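PDB 3SKV: SsfX3 from Streptomyces sp. SF2575, which probably transfers a salicylyl group during tetracycline biosynthesis, pairing an N-terminal jelly-roll domain with an acyltransferase domain of GDSL/SGNH fold. Local coordinates for residues A[214-219]-A[370-375]; A[248-253]-A[271-276]; A[294-299]-A[353-358]; A[229-234]-A[257-262]; A[152-157]-A[179-184]. The protein carries 1 engineered substitution. One frame throughout, in Å; residues are numbered along the deposited sequence.

Contact 1: residues A[214-219]-A[370-375]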
# COMPACT_ATOMS: atom_id res chain seq x y z
N ARG A 214 7.69 -4.46 -7.57
CA ARG A 214 7.83 -4.98 -8.93
C ARG A 214 9.30 -5.20 -9.29
O ARG A 214 9.64 -6.23 -9.86
CB ARG A 214 7.16 -4.06 -9.95
CG ARG A 214 5.65 -4.06 -9.88
CD ARG A 214 5.07 -2.88 -10.64
NE ARG A 214 5.31 -2.97 -12.07
CZ ARG A 214 5.21 -1.96 -12.92
NH1 ARG A 214 4.86 -0.76 -12.48
NH2 ARG A 214 5.44 -2.14 -14.22
N ALA A 215 10.18 -4.24 -8.91
CA ALA A 215 11.60 -4.36 -9.21
C ALA A 215 12.23 -5.49 -8.40
O ALA A 215 13.18 -6.14 -8.86
CB ALA A 215 12.31 -3.06 -8.93
N GLU A 216 11.71 -5.74 -7.18
CA GLU A 216 12.23 -6.77 -6.30
C GLU A 216 11.61 -8.15 -6.48
O GLU A 216 12.19 -9.11 -6.00
CB GLU A 216 12.16 -6.32 -4.82
CG GLU A 216 13.24 -5.32 -4.43
CD GLU A 216 14.69 -5.73 -4.67
OE1 GLU A 216 15.03 -6.92 -4.49
OE2 GLU A 216 15.50 -4.84 -5.00
N GLY A 217 10.45 -8.24 -7.14
CA GLY A 217 9.73 -9.51 -7.31
C GLY A 217 8.99 -9.88 -6.03
O GLY A 217 8.93 -11.05 -5.65
N LEU A 218 8.39 -8.88 -5.34
CA LEU A 218 7.69 -9.10 -4.08
C LEU A 218 6.18 -8.99 -4.21
O LEU A 218 5.68 -8.17 -4.98
CB LEU A 218 8.18 -8.11 -3.00
CG LEU A 218 9.66 -8.13 -2.63
CD1 LEU A 218 10.02 -6.91 -1.83
CD2 LEU A 218 10.03 -9.41 -1.86
N ASP A 219 5.47 -9.80 -3.45
CA ASP A 219 4.02 -9.75 -3.36
C ASP A 219 3.68 -8.73 -2.22
O ASP A 219 3.69 -9.05 -1.02
CB ASP A 219 3.46 -11.14 -3.05
CG ASP A 219 1.95 -11.26 -3.09
OD1 ASP A 219 1.26 -10.22 -3.02
OD2 ASP A 219 1.46 -12.41 -3.14
N SER A 370 15.66 4.36 -3.88
CA SER A 370 16.30 4.73 -2.63
C SER A 370 15.99 3.73 -1.50
O SER A 370 16.90 3.36 -0.74
CB SER A 370 15.93 6.16 -2.24
OG SER A 370 16.74 6.62 -1.17
N SER A 371 14.72 3.31 -1.39
CA SER A 371 14.27 2.32 -0.41
C SER A 371 14.95 0.98 -0.66
O SER A 371 15.42 0.37 0.28
CB SER A 371 12.75 2.14 -0.48
OG SER A 371 12.07 3.35 -0.19
N ARG A 372 15.02 0.56 -1.94
CA ARG A 372 15.66 -0.70 -2.35
C ARG A 372 17.14 -0.69 -2.04
O ARG A 372 17.65 -1.68 -1.51
CB ARG A 372 15.41 -0.99 -3.84
CG ARG A 372 14.00 -1.43 -4.14
CD ARG A 372 13.79 -1.63 -5.64
NE ARG A 372 14.64 -2.69 -6.15
CZ ARG A 372 15.37 -2.59 -7.25
NH1 ARG A 372 15.34 -1.48 -7.98
NH2 ARG A 372 16.14 -3.60 -7.64
N ARG A 373 17.82 0.42 -2.33
CA ARG A 373 19.23 0.62 -2.06
C ARG A 373 19.49 0.52 -0.53
O ARG A 373 20.38 -0.22 -0.10
CB ARG A 373 19.69 2.00 -2.60
CG ARG A 373 21.16 2.33 -2.29
CD ARG A 373 21.62 3.79 -2.45
NE ARG A 373 20.66 4.66 -3.11
CZ ARG A 373 19.82 5.49 -2.51
NH1 ARG A 373 19.78 5.55 -1.18
NH2 ARG A 373 19.00 6.25 -3.22
N GLU A 374 18.68 1.22 0.27
CA GLU A 374 18.83 1.19 1.72
C GLU A 374 18.51 -0.19 2.33
O GLU A 374 19.27 -0.68 3.17
CB GLU A 374 18.06 2.34 2.40
CG GLU A 374 18.62 3.73 2.09
CD GLU A 374 20.10 3.93 2.39
OE1 GLU A 374 20.56 3.48 3.47
OE2 GLU A 374 20.79 4.54 1.54
N MET A 375 17.46 -0.85 1.86
CA MET A 375 17.13 -2.18 2.36
C MET A 375 18.14 -3.24 1.92
O MET A 375 18.40 -4.18 2.70
CB MET A 375 15.71 -2.56 1.99
CG MET A 375 14.69 -1.82 2.80
SD MET A 375 13.05 -2.24 2.22
CE MET A 375 12.38 -2.74 3.73

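Contact 2: residues A[248-253]-A[271-276]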
# COMPACT_ATOMS: atom_id res chain seq x y z
N ILE A 248 9.04 -7.44 6.42
CA ILE A 248 8.15 -6.50 7.08
C ILE A 248 8.86 -5.16 7.25
O ILE A 248 9.96 -5.12 7.78
CB ILE A 248 7.60 -7.04 8.43
CG1 ILE A 248 6.86 -8.38 8.22
CG2 ILE A 248 6.70 -5.99 9.15
CD1 ILE A 248 6.74 -9.27 9.45
N SER A 249 8.22 -4.07 6.84
CA SER A 249 8.77 -2.73 7.04
C SER A 249 7.74 -1.86 7.69
O SER A 249 6.57 -1.88 7.29
CB SER A 249 9.30 -2.11 5.73
OG SER A 249 8.41 -2.16 4.63
N LEU A 250 8.16 -1.17 8.76
CA LEU A 250 7.35 -0.28 9.57
C LEU A 250 7.97 1.10 9.60
O LEU A 250 9.12 1.23 10.02
CB LEU A 250 7.26 -0.80 11.04
CG LEU A 250 7.03 -2.31 11.30
CD1 LEU A 250 7.20 -2.62 12.75
CD2 LEU A 250 5.63 -2.76 10.85
N ARG A 251 7.23 2.14 9.21
CA ARG A 251 7.74 3.50 9.31
C ARG A 251 6.83 4.31 10.18
O ARG A 251 5.66 4.50 9.87
CB ARG A 251 7.98 4.18 7.97
CG ARG A 251 9.21 5.06 8.08
CD ARG A 251 9.40 6.08 6.98
NE ARG A 251 8.78 5.65 5.74
CZ ARG A 251 9.36 4.87 4.85
NH1 ARG A 251 10.61 4.46 5.02
NH2 ARG A 251 8.70 4.49 3.77
N VAL A 252 7.34 4.72 11.33
CA VAL A 252 6.55 5.43 12.35
C VAL A 252 7.30 6.61 12.97
O VAL A 252 8.50 6.74 12.73
CB VAL A 252 6.04 4.43 13.42
CG1 VAL A 252 5.00 3.48 12.82
CG2 VAL A 252 7.20 3.63 14.06
N GLY A 253 6.60 7.42 13.76
CA GLY A 253 7.16 8.58 14.44
C GLY A 253 6.33 9.84 14.28
O GLY A 253 5.62 10.23 15.20
N VAL A 271 8.25 -1.49 20.94
CA VAL A 271 8.76 -2.77 21.45
C VAL A 271 7.59 -3.80 21.43
O VAL A 271 7.72 -4.85 20.80
CB VAL A 271 9.38 -2.62 22.86
CG1 VAL A 271 9.46 -3.95 23.58
CG2 VAL A 271 10.75 -1.95 22.78
N GLY A 272 6.46 -3.42 22.01
CA GLY A 272 5.24 -4.23 22.04
C GLY A 272 4.79 -4.64 20.66
O GLY A 272 4.50 -5.82 20.43
N PHE A 273 4.80 -3.69 19.72
CA PHE A 273 4.43 -3.90 18.32
C PHE A 273 5.23 -5.02 17.64
O PHE A 273 4.64 -5.93 17.05
CB PHE A 273 4.53 -2.59 17.54
CG PHE A 273 3.68 -2.50 16.29
CD1 PHE A 273 2.39 -1.99 16.34
CD2 PHE A 273 4.22 -2.82 15.05
CE1 PHE A 273 1.62 -1.85 15.17
CE2 PHE A 273 3.44 -2.70 13.88
CZ PHE A 273 2.14 -2.23 13.96
N VAL A 274 6.58 -4.96 17.76
CA VAL A 274 7.52 -5.96 17.19
C VAL A 274 7.31 -7.32 17.87
O VAL A 274 7.26 -8.34 17.16
CB VAL A 274 8.98 -5.47 17.31
CG1 VAL A 274 9.99 -6.59 17.05
CG2 VAL A 274 9.23 -4.29 16.38
N GLN A 275 7.19 -7.36 19.22
CA GLN A 275 7.00 -8.59 19.96
C GLN A 275 5.78 -9.38 19.55
O GLN A 275 5.86 -10.61 19.51
CB GLN A 275 7.02 -8.34 21.47
CG GLN A 275 8.39 -7.86 22.00
CD GLN A 275 9.59 -8.56 21.38
OE1 GLN A 275 10.26 -8.02 20.50
NE2 GLN A 275 9.86 -9.77 21.81
N ILE A 276 4.65 -8.68 19.24
CA ILE A 276 3.41 -9.30 18.77
C ILE A 276 3.67 -9.97 17.41
O ILE A 276 3.26 -11.11 17.20
CB ILE A 276 2.23 -8.26 18.70
CG1 ILE A 276 1.79 -7.82 20.12
CG2 ILE A 276 1.03 -8.82 17.86
CD1 ILE A 276 1.00 -6.45 20.11

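Contact 3: residues A[294-299]-A[353-358]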
# COMPACT_ATOMS: atom_id res chain seq x y z
N SER A 294 10.00 15.52 6.41
CA SER A 294 8.82 16.30 6.07
C SER A 294 9.19 17.80 6.13
O SER A 294 9.54 18.30 7.19
CB SER A 294 7.66 15.98 7.01
OG SER A 294 6.68 16.99 6.96
N PRO A 295 9.11 18.54 5.02
CA PRO A 295 9.45 19.98 5.06
C PRO A 295 8.63 20.77 6.08
O PRO A 295 9.19 21.65 6.77
CB PRO A 295 9.22 20.44 3.61
CG PRO A 295 9.40 19.19 2.79
CD PRO A 295 8.74 18.13 3.65
N PHE A 296 7.33 20.40 6.25
CA PHE A 296 6.46 21.06 7.24
C PHE A 296 6.80 20.68 8.69
O PHE A 296 7.23 21.54 9.46
CB PHE A 296 4.96 20.85 6.92
CG PHE A 296 4.04 21.53 7.91
CD1 PHE A 296 3.82 22.91 7.85
CD2 PHE A 296 3.43 20.81 8.93
CE1 PHE A 296 3.00 23.54 8.80
CE2 PHE A 296 2.62 21.44 9.89
CZ PHE A 296 2.41 22.80 9.81
N TRP A 297 6.59 19.40 9.04
CA TRP A 297 6.73 18.82 10.38
C TRP A 297 8.09 18.87 11.04
O TRP A 297 8.16 19.18 12.23
CB TRP A 297 6.12 17.41 10.43
CG TRP A 297 4.68 17.38 9.99
CD1 TRP A 297 4.21 16.98 8.78
CD2 TRP A 297 3.55 17.85 10.73
NE1 TRP A 297 2.85 17.17 8.71
CE2 TRP A 297 2.41 17.68 9.91
CE3 TRP A 297 3.38 18.43 12.00
CZ2 TRP A 297 1.12 18.04 10.32
CZ3 TRP A 297 2.10 18.76 12.42
CH2 TRP A 297 0.99 18.58 11.57
N ASP A 298 9.17 18.56 10.30
CA ASP A 298 10.55 18.58 10.82
C ASP A 298 11.00 20.00 11.17
O ASP A 298 11.88 20.18 12.02
CB ASP A 298 11.54 18.01 9.78
CG ASP A 298 11.68 16.50 9.79
OD1 ASP A 298 10.91 15.84 9.06
OD2 ASP A 298 12.59 16.00 10.48
N GLU A 299 10.42 21.01 10.49
CA GLU A 299 10.83 22.40 10.67
C GLU A 299 10.07 23.27 11.67
O GLU A 299 10.45 24.43 11.89
CB GLU A 299 11.09 23.08 9.31
CG GLU A 299 12.07 22.33 8.40
CD GLU A 299 13.43 21.92 8.95
OE1 GLU A 299 13.88 22.49 9.97
OE2 GLU A 299 14.09 21.10 8.28
N ASP A 353 2.67 27.80 -3.56
CA ASP A 353 1.75 28.31 -2.54
C ASP A 353 1.24 27.26 -1.50
O ASP A 353 0.44 27.61 -0.62
CB ASP A 353 0.58 29.08 -3.19
CG ASP A 353 -0.17 28.30 -4.26
OD1 ASP A 353 0.44 28.00 -5.31
OD2 ASP A 353 -1.37 28.03 -4.05
N LYS A 354 1.71 26.00 -1.60
CA LYS A 354 1.38 24.87 -0.71
C LYS A 354 2.66 24.28 -0.13
O LYS A 354 3.75 24.53 -0.66
CB LYS A 354 0.59 23.77 -1.47
CG LYS A 354 -0.90 24.06 -1.64
CD LYS A 354 -1.22 24.83 -2.92
CE LYS A 354 -2.69 24.93 -3.22
NZ LYS A 354 -2.94 25.35 -4.63
N TYR A 355 2.54 23.50 0.96
CA TYR A 355 3.70 22.87 1.60
C TYR A 355 4.05 21.58 0.86
O TYR A 355 3.17 20.73 0.70
CB TYR A 355 3.45 22.58 3.08
CG TYR A 355 3.26 23.82 3.92
CD1 TYR A 355 1.99 24.37 4.11
CD2 TYR A 355 4.33 24.43 4.55
CE1 TYR A 355 1.80 25.52 4.87
CE2 TYR A 355 4.16 25.58 5.33
CZ TYR A 355 2.89 26.12 5.49
OH TYR A 355 2.70 27.25 6.26
N PRO A 356 5.32 21.42 0.38
CA PRO A 356 5.67 20.16 -0.31
C PRO A 356 5.51 18.99 0.65
O PRO A 356 6.09 18.98 1.74
CB PRO A 356 7.11 20.38 -0.77
CG PRO A 356 7.64 21.47 0.10
CD PRO A 356 6.48 22.33 0.49
N THR A 357 4.59 18.08 0.31
CA THR A 357 4.29 16.93 1.16
C THR A 357 4.37 15.59 0.43
O THR A 357 4.80 14.60 1.02
CB THR A 357 2.96 17.15 1.95
OG1 THR A 357 1.92 17.51 1.06
CG2 THR A 357 3.07 18.24 3.05
N HIS A 358 3.98 15.57 -0.85
CA HIS A 358 3.94 14.36 -1.68
C HIS A 358 4.96 14.33 -2.82
O HIS A 358 5.11 15.34 -3.51
CB HIS A 358 2.52 14.20 -2.28
CG HIS A 358 1.43 14.11 -1.25
ND1 HIS A 358 0.69 15.23 -0.89
CD2 HIS A 358 1.01 13.05 -0.51
CE1 HIS A 358 -0.18 14.81 0.02
NE2 HIS A 358 -0.02 13.51 0.28

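Contact 4: residues A[229-234]-A[257-262]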
# COMPACT_ATOMS: atom_id res chain seq x y z
N GLY A 229 -3.61 5.78 10.77
CA GLY A 229 -3.31 4.36 10.85
C GLY A 229 -1.90 3.99 11.24
O GLY A 229 -1.61 2.80 11.39
N SER A 230 -1.02 4.98 11.46
CA SER A 230 0.39 4.79 11.78
C SER A 230 0.78 5.16 13.24
O SER A 230 1.89 5.62 13.47
CB SER A 230 1.25 5.57 10.79
OG SER A 230 0.68 5.51 9.49
N HIS A 231 -0.12 4.89 14.20
CA HIS A 231 0.05 5.17 15.63
C HIS A 231 0.47 3.92 16.45
O HIS A 231 0.35 3.91 17.69
CB HIS A 231 -1.24 5.78 16.21
CG HIS A 231 -1.40 7.24 15.92
ND1 HIS A 231 -1.41 7.72 14.63
CD2 HIS A 231 -1.62 8.27 16.77
CE1 HIS A 231 -1.60 9.02 14.73
NE2 HIS A 231 -1.73 9.40 16.00
N LEU A 232 0.96 2.88 15.75
CA LEU A 232 1.36 1.63 16.41
C LEU A 232 0.26 0.95 17.18
O LEU A 232 0.53 0.32 18.22
CB LEU A 232 2.64 1.76 17.27
CG LEU A 232 3.91 2.25 16.58
CD1 LEU A 232 4.94 2.68 17.62
CD2 LEU A 232 4.48 1.17 15.61
N GLN A 233 -0.99 1.04 16.66
CA GLN A 233 -2.19 0.40 17.18
C GLN A 233 -1.93 -1.10 17.29
O GLN A 233 -1.59 -1.74 16.29
CB GLN A 233 -3.38 0.61 16.24
CG GLN A 233 -3.88 2.03 16.16
CD GLN A 233 -3.29 2.85 15.04
OE1 GLN A 233 -2.11 2.75 14.71
NE2 GLN A 233 -4.12 3.68 14.44
N PRO A 234 -2.07 -1.69 18.49
CA PRO A 234 -1.82 -3.15 18.62
C PRO A 234 -2.63 -4.04 17.67
O PRO A 234 -2.17 -5.11 17.32
CB PRO A 234 -2.13 -3.43 20.10
CG PRO A 234 -2.07 -2.12 20.77
CD PRO A 234 -2.46 -1.08 19.78
N PHE A 257 3.72 12.56 16.37
CA PHE A 257 4.17 13.94 16.57
C PHE A 257 3.07 14.93 16.13
O PHE A 257 2.84 15.92 16.81
CB PHE A 257 5.52 14.21 15.82
CG PHE A 257 5.86 15.69 15.67
CD1 PHE A 257 6.42 16.40 16.73
CD2 PHE A 257 5.54 16.38 14.51
CE1 PHE A 257 6.68 17.77 16.62
CE2 PHE A 257 5.81 17.75 14.39
CZ PHE A 257 6.38 18.44 15.45
N MET A 258 2.41 14.65 14.99
CA MET A 258 1.34 15.45 14.39
C MET A 258 0.16 15.70 15.35
O MET A 258 -0.57 16.68 15.15
CB MET A 258 0.84 14.78 13.11
CG MET A 258 1.82 14.87 11.95
SD MET A 258 1.33 13.85 10.53
CE MET A 258 -0.23 14.64 10.08
N ASP A 259 -0.02 14.82 16.37
CA ASP A 259 -1.08 14.92 17.38
C ASP A 259 -0.56 15.49 18.67
O ASP A 259 -1.34 15.72 19.59
CB ASP A 259 -1.74 13.54 17.63
CG ASP A 259 -2.74 13.13 16.57
OD1 ASP A 259 -3.59 13.97 16.19
OD2 ASP A 259 -2.69 11.97 16.13
N GLY A 260 0.76 15.68 18.74
CA GLY A 260 1.50 16.23 19.89
C GLY A 260 1.46 15.36 21.12
O GLY A 260 1.91 15.75 22.19
N ASP A 261 0.97 14.15 20.94
CA ASP A 261 0.71 13.16 21.97
C ASP A 261 1.20 11.79 21.50
O ASP A 261 0.99 11.40 20.33
CB ASP A 261 -0.82 13.12 22.18
CG ASP A 261 -1.27 12.39 23.41
OD1 ASP A 261 -1.31 13.03 24.48
OD2 ASP A 261 -1.66 11.21 23.29
N GLY A 262 1.83 11.07 22.42
CA GLY A 262 2.33 9.73 22.15
C GLY A 262 3.80 9.49 22.39
O GLY A 262 4.23 8.35 22.27

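Contact 5: residues A[152-157]-A[179-184]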
# COMPACT_ATOMS: atom_id res chain seq x y z
N ASP A 152 -1.58 -16.82 -24.15
CA ASP A 152 -1.55 -16.91 -22.70
C ASP A 152 -0.62 -15.85 -22.10
O ASP A 152 0.48 -15.62 -22.61
CB ASP A 152 -1.17 -18.32 -22.22
CG ASP A 152 -1.49 -18.58 -20.74
OD1 ASP A 152 -2.58 -18.12 -20.26
OD2 ASP A 152 -0.68 -19.27 -20.06
N LYS A 153 -1.10 -15.18 -21.05
CA LYS A 153 -0.38 -14.10 -20.39
C LYS A 153 -0.93 -13.88 -19.00
O LYS A 153 -2.11 -14.16 -18.74
CB LYS A 153 -0.50 -12.79 -21.21
CG LYS A 153 -1.90 -12.21 -21.23
CD LYS A 153 -2.24 -11.53 -22.53
CE LYS A 153 -3.73 -11.33 -22.64
NZ LYS A 153 -4.32 -12.26 -23.65
N LEU A 154 -0.11 -13.31 -18.11
CA LEU A 154 -0.57 -12.93 -16.79
C LEU A 154 -1.14 -11.50 -16.86
O LEU A 154 -0.46 -10.58 -17.29
CB LEU A 154 0.56 -13.05 -15.75
CG LEU A 154 0.29 -12.45 -14.34
CD1 LEU A 154 -0.93 -13.10 -13.64
CD2 LEU A 154 1.53 -12.52 -13.47
N VAL A 155 -2.39 -11.34 -16.43
CA VAL A 155 -3.06 -10.05 -16.39
C VAL A 155 -3.16 -9.56 -14.94
O VAL A 155 -3.72 -10.27 -14.11
CB VAL A 155 -4.45 -10.10 -17.06
CG1 VAL A 155 -5.07 -8.69 -17.09
CG2 VAL A 155 -4.35 -10.67 -18.47
N GLU A 156 -2.61 -8.37 -14.65
CA GLU A 156 -2.71 -7.79 -13.30
C GLU A 156 -3.47 -6.49 -13.43
O GLU A 156 -3.09 -5.61 -14.21
CB GLU A 156 -1.35 -7.50 -12.64
CG GLU A 156 -0.30 -8.61 -12.70
CD GLU A 156 1.13 -8.18 -12.41
OE1 GLU A 156 1.33 -7.21 -11.64
OE2 GLU A 156 2.06 -8.84 -12.93
N LEU A 157 -4.56 -6.39 -12.68
CA LEU A 157 -5.39 -5.19 -12.61
C LEU A 157 -5.03 -4.52 -11.28
O LEU A 157 -5.35 -5.07 -10.22
CB LEU A 157 -6.88 -5.58 -12.62
CG LEU A 157 -7.64 -5.52 -13.96
CD1 LEU A 157 -6.84 -6.08 -15.12
CD2 LEU A 157 -8.93 -6.26 -13.85
N GLU A 179 -6.98 -19.26 -16.15
CA GLU A 179 -6.13 -20.03 -15.24
C GLU A 179 -5.71 -19.21 -14.05
O GLU A 179 -5.59 -17.99 -14.17
CB GLU A 179 -4.88 -20.57 -15.95
CG GLU A 179 -5.13 -21.52 -17.11
CD GLU A 179 -3.86 -22.09 -17.73
OE1 GLU A 179 -3.02 -21.29 -18.22
OE2 GLU A 179 -3.69 -23.33 -17.70
N LYS A 180 -5.43 -19.88 -12.93
CA LYS A 180 -4.93 -19.22 -11.72
C LYS A 180 -3.46 -18.86 -11.93
O LYS A 180 -2.70 -19.66 -12.51
CB LYS A 180 -5.05 -20.18 -10.52
CG LYS A 180 -4.88 -19.49 -9.16
CD LYS A 180 -4.78 -20.50 -8.04
CE LYS A 180 -5.98 -20.40 -7.12
NZ LYS A 180 -6.78 -21.66 -7.09
N ASP A 181 -3.05 -17.69 -11.44
CA ASP A 181 -1.64 -17.31 -11.43
C ASP A 181 -1.07 -18.05 -10.23
O ASP A 181 -1.46 -17.78 -9.09
CB ASP A 181 -1.47 -15.79 -11.27
CG ASP A 181 -0.06 -15.35 -10.92
OD1 ASP A 181 0.91 -15.94 -11.48
OD2 ASP A 181 0.09 -14.41 -10.13
N THR A 182 -0.21 -19.05 -10.49
CA THR A 182 0.37 -19.87 -9.42
C THR A 182 1.71 -19.38 -8.86
O THR A 182 2.27 -20.07 -8.00
CB THR A 182 0.37 -21.36 -9.78
OG1 THR A 182 0.95 -21.53 -11.08
CG2 THR A 182 -1.01 -21.98 -9.67
N SER A 183 2.19 -18.18 -9.28
CA SER A 183 3.41 -17.56 -8.75
C SER A 183 3.38 -17.49 -7.20
O SER A 183 2.34 -17.20 -6.59
CB SER A 183 3.59 -16.16 -9.31
OG SER A 183 3.96 -16.14 -10.68
N SER A 184 4.53 -17.78 -6.59
CA SER A 184 4.70 -17.72 -5.14
C SER A 184 5.85 -16.79 -4.76
O SER A 184 6.91 -17.23 -4.30
CB SER A 184 4.84 -19.12 -4.55
OG SER A 184 3.60 -19.53 -3.99

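Contact 1: residues A[214-219]-A[370-375]
E216, on the last turn of helix 208-216, meets R372 of helix 361-377 in a salt bridge made by one carboxylate oxygen. R372 swings its CG beside the backbone N (chi1 -74°) and runs straight until it bends at chi3, which brings the NE edge of the guanidinium round to E216. There R372 NE gives E216 OE2 a short hydrogen bond of 2.6 Å; the oxygen lies close to the guanidinium plane, and the donor meets it from its anti side, somewhat out of the carboxylate plane. R372 NH2 adds a second, weak bond to the same E216 OE2 at 3.0 Å, so one oxygen is gripped twice. The two planes are 42° apart, far from a flat two-oxygen pairing. A215 lays its CB over one guanidinium face toward the rim, 3.5 Å from R372 CZ. On helix 208-216 the E216 side chain bends at chi2 and also rests on L381. R372 NH1 has a further acid, E369 of its own helix. Shortening R372 to an alanine would probably leave both E216 and E369 without their cation and bare the methyl of A215. One arginine between two acids, at the protein surface, probably balances their charge while joining helix 208-216 to helix 361-377.

Contact 2: residues A[248-253]-A[271-276]
The phenyl ring of F273 presents an edge to L250: the CD2-CE2 side takes both leucine methyls, with L250 CD2 close to the ring plane and 3.7 Å from F273 CE2. L250 CD1 sits beside the same edge, 3.8 Å from F273 CD2. At the far edge two backbone carbonyls approach, that of Q233 near CE1 and that of L232 near CD1. The ring of Y191 also meets that of F273, their planes at about 35°. F273 reaches in because its CG stands anti to the backbone N (chi1 -156°), which throws the ring off helix 266-278 toward the strand. L250 answers from the strand with its CG beside the backbone N, and the two side chains cross at a slant. A looser touch, L250 CD1 to V274 CG2 at 4.5 Å, extends the apolar patch along the helix. The three residues that touch, L250, F273 and V274, are all buried, and hydrocarbon alone holds them together. Helix 266-278 is the main helix of the connection between the parallel neighbours 247-252 and 286-290, so the contact packs the helix of a beta-alpha-beta crossover against its own sheet. I240 of helix 234-242 adjoins both L250 and F273, while I286 and L288 of the next strand touch L250 and V274, and L322 of helix 308-324 also touches V274.

Contact 3: residues A[294-299]-A[353-358]
An edge-to-face aromatic pair, F296 on Y355, and a proline pair, P295 on P356, join two surface loops of the GDSL/SGNH domain: the one after strand 286-290 and the one leading into helix 361-377. The second loop carries H358, which, being followed by Pro and Asn as in block V of the family, is probably the block V histidine. F296, with CG anti to the backbone N (chi1 -179°), points its CD1 edge at the face of Y355; CD1 lies over the ring, shifted toward the rim, 3.7 Å from Y355 CD2. The ring centroids are 5.0 Å apart and the planes meet at 74°, a T-shaped stack. The other ortho carbon, F296 CD2, stands over the centre of the W297 indole, so the phenyl ring bridges two aromatic faces. Alongside, P295 CG touches P356 CG at 3.9 Å, and P295 CD comes to 3.4 Å from P356 O. The loop carrying P295 and F296 is shaped from within: S294 OG accepts from W297 N at 3.2 Å in an ST motif, and S294 N gives D298 OD1 a nearly straight bond of 2.8 Å. D298 OD2 has R312 as a salt-bridge partner, and E350 receives bonds from T357 N and H358 ND1. Across the interface itself, no charges pair. Its cohesion probably comes from slightly positive C-H edges against an electron-rich ring face and a carbonyl oxygen, together with apolar contact between two stiff proline rings.

Contact 4: residues A[229-234]-A[257-262]
H231 reaches over to D259 in a histidine-carboxylate hydrogen bond. From CB, the torsion chi1 of -80° sets CG beside the backbone N and turns the imidazole toward the loop 257-262. On one side of the ring ND1 makes a weak hydrogen bond to A227 O, back in its own loop. CE1 passes D259 OD2 at 3.4 Å, and CD2 keeps farther off, 3.9 Å from the same D259 OD2. At the tip NE2 donates to D259 OD2 at 2.7 Å, with an angle of 150° at the hydrogen. The oxygen lies near the ring plane and is met almost in line with its own C-O bond, while ring and carboxylate are turned 51° against each other. With NE2 bonded firmly and ND1 weakly, the flip of the ring is probably set. Behind it H231 N bonds Q233 OE1 at 3.0 Å, and Q233 NE2 in turn holds D228 O, which probably steadies the backbone carrying the ring. D259 sits in a type I turn closed by G260 N to F257 O. The histidine also rests on S255 and N256 of the short helix 254-257, which follows strand 247-252. The bond therefore ties the loop entering helix 234-242 to the one entering helix 266-278, with L232 packed on F266 and L270 of the latter helix and F257 against V308 and Y311 of helix 308-324.

Contact 5: residues A[152-157]-A[179-184]
Apolar contact comes from L154, which lays CD1 against D181: the methyl is 3.6 Å from D181 CB and as near to D181 CG, while L154 CD2 rests beside the carboxylate oxygens. Both side chains have CG anti to the backbone N (chi1 170° for L154, 166° for D181), which turns them into each other. Like charges meet at the exposed end, where D152 OD2 lies 3.6 Å from E179 OE1 with the carboxylate planes 59° apart; R90 forms a salt bridge to D152 OD2 and touches E179, which probably offsets the repulsion. Hydrogen bonds centre on D181. S183 OG gives one to D181 OD1 at 3.2 Å, on the syn side, and S183 N adds a weak one of 3.4 Å to the same D181 OD1. The other oxygen, OD2, holds H88 ND1 and a salt bridge from R45. A leucine in place of D181 would probably leave R45 and H88 without their anion and S183 without its acceptor. Strand 153-158 runs antiparallel between strands 86-91 and 120-125 of the jelly-roll domain; 179-184, leading from strand 178-179 to strand 187-192, packs on its L154-bearing side, whereas V155 and L157 touch strand 96-103.

Overall arrangement
Along the chain contact 5 comes first, in the jelly-roll part; the other four lie in or border the GDSL/SGNH domain. Contacts 2 and 4 interleave, their centres about 12 Å apart, and touch where F273 meets the backbone of L232 and Q233. Contact 4 reaches contact 3 through W297, which packs on F257 and M258; their centres are about 19 Å apart. Contact 1 spans all three in sequence and touches contact 2 through M375 on S249, so a chain of packing runs 1-2-4-3 from the helices of contact 1 past strand 247-252 to the outer loops. Contact 5, its centre about 40 Å from that of contact 3, joins the jelly-roll sheet to the segment leading into the parallel sheet.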